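Local coordinates for outer protein YopM (Yersinia pestis, PDB 1JL5) that acts as a leucine-rich repeat effector and virulence factor that probably alters host cell physiology to promote bacterial survival in host tissues, at residues A[348-353]-A[368-373]. Numbering follows the deposited sequence.
Sequences HLAEVP and PLREFP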
ATOM      1  N   HIS A 348     -19.211 -10.023   1.255  1.00 22.53           N
ATOM      2  CA  HIS A 348     -19.509 -11.430   1.358  1.00 23.10           C
ATOM      3  C   HIS A 348     -20.190 -11.900   0.087  1.00 23.82           C
ATOM      4  O   HIS A 348     -21.165 -12.645   0.129  1.00 24.25           O
ATOM      5  CB  HIS A 348     -20.420 -11.682   2.544  1.00 23.13           C
ATOM      6  CG  HIS A 348     -20.189 -13.007   3.182  1.00 25.42           C
ATOM      7  ND1 HIS A 348     -19.224 -13.201   4.144  1.00 26.65           N
ATOM      8  CD2 HIS A 348     -20.739 -14.219   2.946  1.00 25.99           C
ATOM      9  CE1 HIS A 348     -19.189 -14.478   4.474  1.00 25.96           C
ATOM     10  NE2 HIS A 348     -20.098 -15.118   3.761  1.00 26.91           N
ATOM     11  N   LEU A 349     -19.669 -11.454  -1.045  1.00 24.47           N
ATOM     12  CA  LEU A 349     -20.239 -11.824  -2.327  1.00 26.55           C
ATOM     13  C   LEU A 349     -19.858 -13.234  -2.735  1.00 26.43           C
ATOM     14  O   LEU A 349     -18.684 -13.589  -2.751  1.00 28.35           O
ATOM     15  CB  LEU A 349     -19.776 -10.852  -3.407  1.00 24.14           C
ATOM     16  CG  LEU A 349     -20.082  -9.385  -3.125  1.00 24.47           C
ATOM     17  CD1 LEU A 349     -19.585  -8.550  -4.288  1.00 23.16           C
ATOM     18  CD2 LEU A 349     -21.581  -9.196  -2.896  1.00 21.21           C
ATOM     19  N   ALA A 350     -20.866 -14.037  -3.045  1.00 29.75           N
ATOM     20  CA  ALA A 350     -20.645 -15.399  -3.508  1.00 33.43           C
ATOM     21  C   ALA A 350     -20.490 -15.241  -5.013  1.00 35.18           C
ATOM     22  O   ALA A 350     -19.780 -16.002  -5.671  1.00 37.74           O
ATOM     23  CB  ALA A 350     -21.854 -16.267  -3.199  1.00 31.47           C
ATOM     24  N   GLU A 351     -21.157 -14.220  -5.540  1.00 35.76           N
ATOM     25  CA  GLU A 351     -21.125 -13.929  -6.964  1.00 36.99           C
ATOM     26  C   GLU A 351     -21.141 -12.437  -7.224  1.00 34.92           C
ATOM     27  O   GLU A 351     -21.719 -11.661  -6.465  1.00 34.05           O
ATOM     28  CB  GLU A 351     -22.349 -14.519  -7.662  1.00 40.73           C
ATOM     29  CG  GLU A 351     -22.580 -15.998  -7.450  1.00 48.33           C
ATOM     30  CD  GLU A 351     -23.927 -16.432  -7.994  1.00 51.95           C
ATOM     31  OE1 GLU A 351     -24.154 -16.264  -9.211  1.00 54.38           O
ATOM     32  OE2 GLU A 351     -24.758 -16.932  -7.204  1.00 54.25           O
ATOM     33  N   VAL A 352     -20.498 -12.045  -8.312  1.00 33.40           N
ATOM     34  CA  VAL A 352     -20.500 -10.662  -8.728  1.00 31.73           C
ATOM     35  C   VAL A 352     -21.576 -10.699  -9.807  1.00 31.75           C
ATOM     36  O   VAL A 352     -21.560 -11.579 -10.664  1.00 31.13           O
ATOM     37  CB  VAL A 352     -19.163 -10.259  -9.359  1.00 30.90           C
ATOM     38  CG1 VAL A 352     -19.269  -8.862  -9.945  1.00 32.45           C
ATOM     39  CG2 VAL A 352     -18.061 -10.316  -8.316  1.00 31.53           C
ATOM     40  N   PRO A 353     -22.541  -9.773  -9.764  1.00 30.36           N
ATOM     41  CA  PRO A 353     -23.581  -9.799 -10.794  1.00 28.97           C
ATOM     42  C   PRO A 353     -22.938  -9.701 -12.170  1.00 29.23           C
ATOM     43  O   PRO A 353     -21.754  -9.377 -12.290  1.00 28.26           O
ATOM     44  CB  PRO A 353     -24.421  -8.565 -10.471  1.00 29.63           C
ATOM     45  CG  PRO A 353     -24.220  -8.385  -8.995  1.00 28.93           C
ATOM     46  CD  PRO A 353     -22.748  -8.651  -8.835  1.00 29.31           C
ATOM     47  N   PRO A 368     -16.137 -14.112  -0.874  1.00 27.43           N
ATOM     48  CA  PRO A 368     -16.192 -15.570  -0.979  1.00 28.69           C
ATOM     49  C   PRO A 368     -16.839 -15.934  -2.307  1.00 29.81           C
ATOM     50  O   PRO A 368     -17.836 -16.642  -2.353  1.00 31.34           O
ATOM     51  CB  PRO A 368     -17.049 -15.961   0.213  1.00 26.73           C
ATOM     52  CG  PRO A 368     -18.004 -14.822   0.308  1.00 25.81           C
ATOM     53  CD  PRO A 368     -17.096 -13.624   0.131  1.00 27.45           C
ATOM     54  N   LEU A 369     -16.267 -15.408  -3.382  1.00 32.62           N
ATOM     55  CA  LEU A 369     -16.760 -15.653  -4.726  1.00 36.22           C
ATOM     56  C   LEU A 369     -16.643 -17.129  -5.075  1.00 38.32           C
ATOM     57  O   LEU A 369     -15.556 -17.699  -5.029  1.00 39.29           O
ATOM     58  CB  LEU A 369     -15.951 -14.821  -5.727  1.00 36.04           C
ATOM     59  CG  LEU A 369     -16.557 -13.531  -6.288  1.00 36.36           C
ATOM     60  CD1 LEU A 369     -17.335 -12.781  -5.233  1.00 34.89           C
ATOM     61  CD2 LEU A 369     -15.438 -12.681  -6.857  1.00 36.50           C
ATOM     62  N   ARG A 370     -17.769 -17.744  -5.410  1.00 41.32           N
ATOM     63  CA  ARG A 370     -17.775 -19.148  -5.791  1.00 45.52           C
ATOM     64  C   ARG A 370     -17.052 -19.255  -7.129  1.00 46.38           C
ATOM     65  O   ARG A 370     -16.528 -20.308  -7.492  1.00 47.44           O
ATOM     66  CB  ARG A 370     -19.216 -19.641  -5.921  1.00 46.68           C
ATOM     67  CG  ARG A 370     -20.018 -19.403  -4.656  1.00 51.54           C
ATOM     68  CD  ARG A 370     -21.476 -19.806  -4.784  1.00 54.77           C
ATOM     69  NE  ARG A 370     -22.209 -19.480  -3.561  1.00 58.73           N
ATOM     70  CZ  ARG A 370     -21.902 -19.955  -2.356  1.00 60.37           C
ATOM     71  NH1 ARG A 370     -20.878 -20.784  -2.212  1.00 61.78           N
ATOM     72  NH2 ARG A 370     -22.610 -19.594  -1.292  1.00 61.05           N
ATOM     73  N   GLU A 371     -17.013 -18.139  -7.847  1.00 46.89           N
ATOM     74  CA  GLU A 371     -16.365 -18.072  -9.148  1.00 47.34           C
ATOM     75  C   GLU A 371     -16.265 -16.610  -9.560  1.00 46.44           C
ATOM     76  O   GLU A 371     -17.048 -15.776  -9.105  1.00 46.23           O
ATOM     77  CB  GLU A 371     -17.199 -18.825 -10.182  1.00 49.79           C
ATOM     78  CG  GLU A 371     -18.554 -18.181 -10.441  1.00 53.66           C
ATOM     79  CD  GLU A 371     -19.437 -19.015 -11.346  1.00 56.85           C
ATOM     80  OE1 GLU A 371     -18.958 -19.434 -12.423  1.00 57.00           O
ATOM     81  OE2 GLU A 371     -20.612 -19.246 -10.982  1.00 58.42           O
ATOM     82  N   PHE A 372     -15.299 -16.298 -10.415  1.00 44.59           N
ATOM     83  CA  PHE A 372     -15.150 -14.932 -10.884  1.00 44.18           C
ATOM     84  C   PHE A 372     -16.210 -14.721 -11.949  1.00 42.51           C
ATOM     85  O   PHE A 372     -16.533 -15.633 -12.704  1.00 43.58           O
ATOM     86  CB  PHE A 372     -13.765 -14.700 -11.489  1.00 44.83           C
ATOM     87  CG  PHE A 372     -12.637 -14.832 -10.503  1.00 46.77           C
ATOM     88  CD1 PHE A 372     -12.830 -14.544  -9.154  1.00 46.30           C
ATOM     89  CD2 PHE A 372     -11.366 -15.203 -10.932  1.00 46.97           C
ATOM     90  CE1 PHE A 372     -11.776 -14.627  -8.246  1.00 47.50           C
ATOM     91  CE2 PHE A 372     -10.304 -15.287 -10.033  1.00 47.19           C
ATOM     92  CZ  PHE A 372     -10.509 -14.997  -8.687  1.00 48.01           C
ATOM     93  N   PRO A 373     -16.778 -13.516 -12.017  1.00 40.74           N
ATOM     94  CA  PRO A 373     -17.800 -13.287 -13.036  1.00 39.88           C
ATOM     95  C   PRO A 373     -17.115 -13.174 -14.387  1.00 39.25           C
ATOM     96  O   PRO A 373     -15.903 -12.959 -14.455  1.00 37.98           O
ATOM     97  CB  PRO A 373     -18.411 -11.968 -12.598  1.00 39.60           C
ATOM     98  CG  PRO A 373     -17.205 -11.224 -12.090  1.00 39.51           C
ATOM     99  CD  PRO A 373     -16.495 -12.280 -11.264  1.00 40.31           C
TER
HETATM  100  O   HOH W   1     -19.022 -14.067  -9.671  1.00 35.97           O
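Val-352 packs against Leu-369 and Pro-373 at the apolar centre of this contact. Its CG2 meets CD2 of Leu-369 at 3.8 Å, while its CB lies tightly against CG of Pro-373 at 3.5 Å. With CG1 anti to the backbone N (chi1 173°), CB and both methyls of this compact beta-branched residue meet the Pro-373 ring. On its other branch, Leu-369 sends CD1 against CB of Leu-349, 3.6 Å away, although the exact rotation of this leucine end is doubtful. Leu-332 and Val-364 continue this core beyond the segments.

At one end the side chains of Pro-368 and His-348 cross at about a right angle, and CG of the rigid proline ring lies over one face of the imidazole, offset toward its rim and 4.0 Å from the ring centroid, a CH-pi contact. NE2 of the same histidine is hydrogen-bonded to Ser-206 OG of a neighbouring subunit, which ties this end of the contact to the tetramer.

Toward the polar edge, Arg-370 N donates to Ala-350 O at 2.7 Å, joining the two loops beside the arginine side chain. The small Ala-350 lets the arginine chain, extended from CG to NE, pass close by, with NE 3.3 Å from the alanine CB. Farther along, where the backbones lie farther apart, a water accepts from Val-352 N (2.8 Å) and donates to Glu-371 O. Glu-351 and Glu-371, both exposed, suit the solvent side.

Equivalent loops of LRR 14 and LRR 15, each with a buried leucine at its second position and a proline in extended backbone at its sixth, stack here as successive turns of a leucine-rich repeat solenoid.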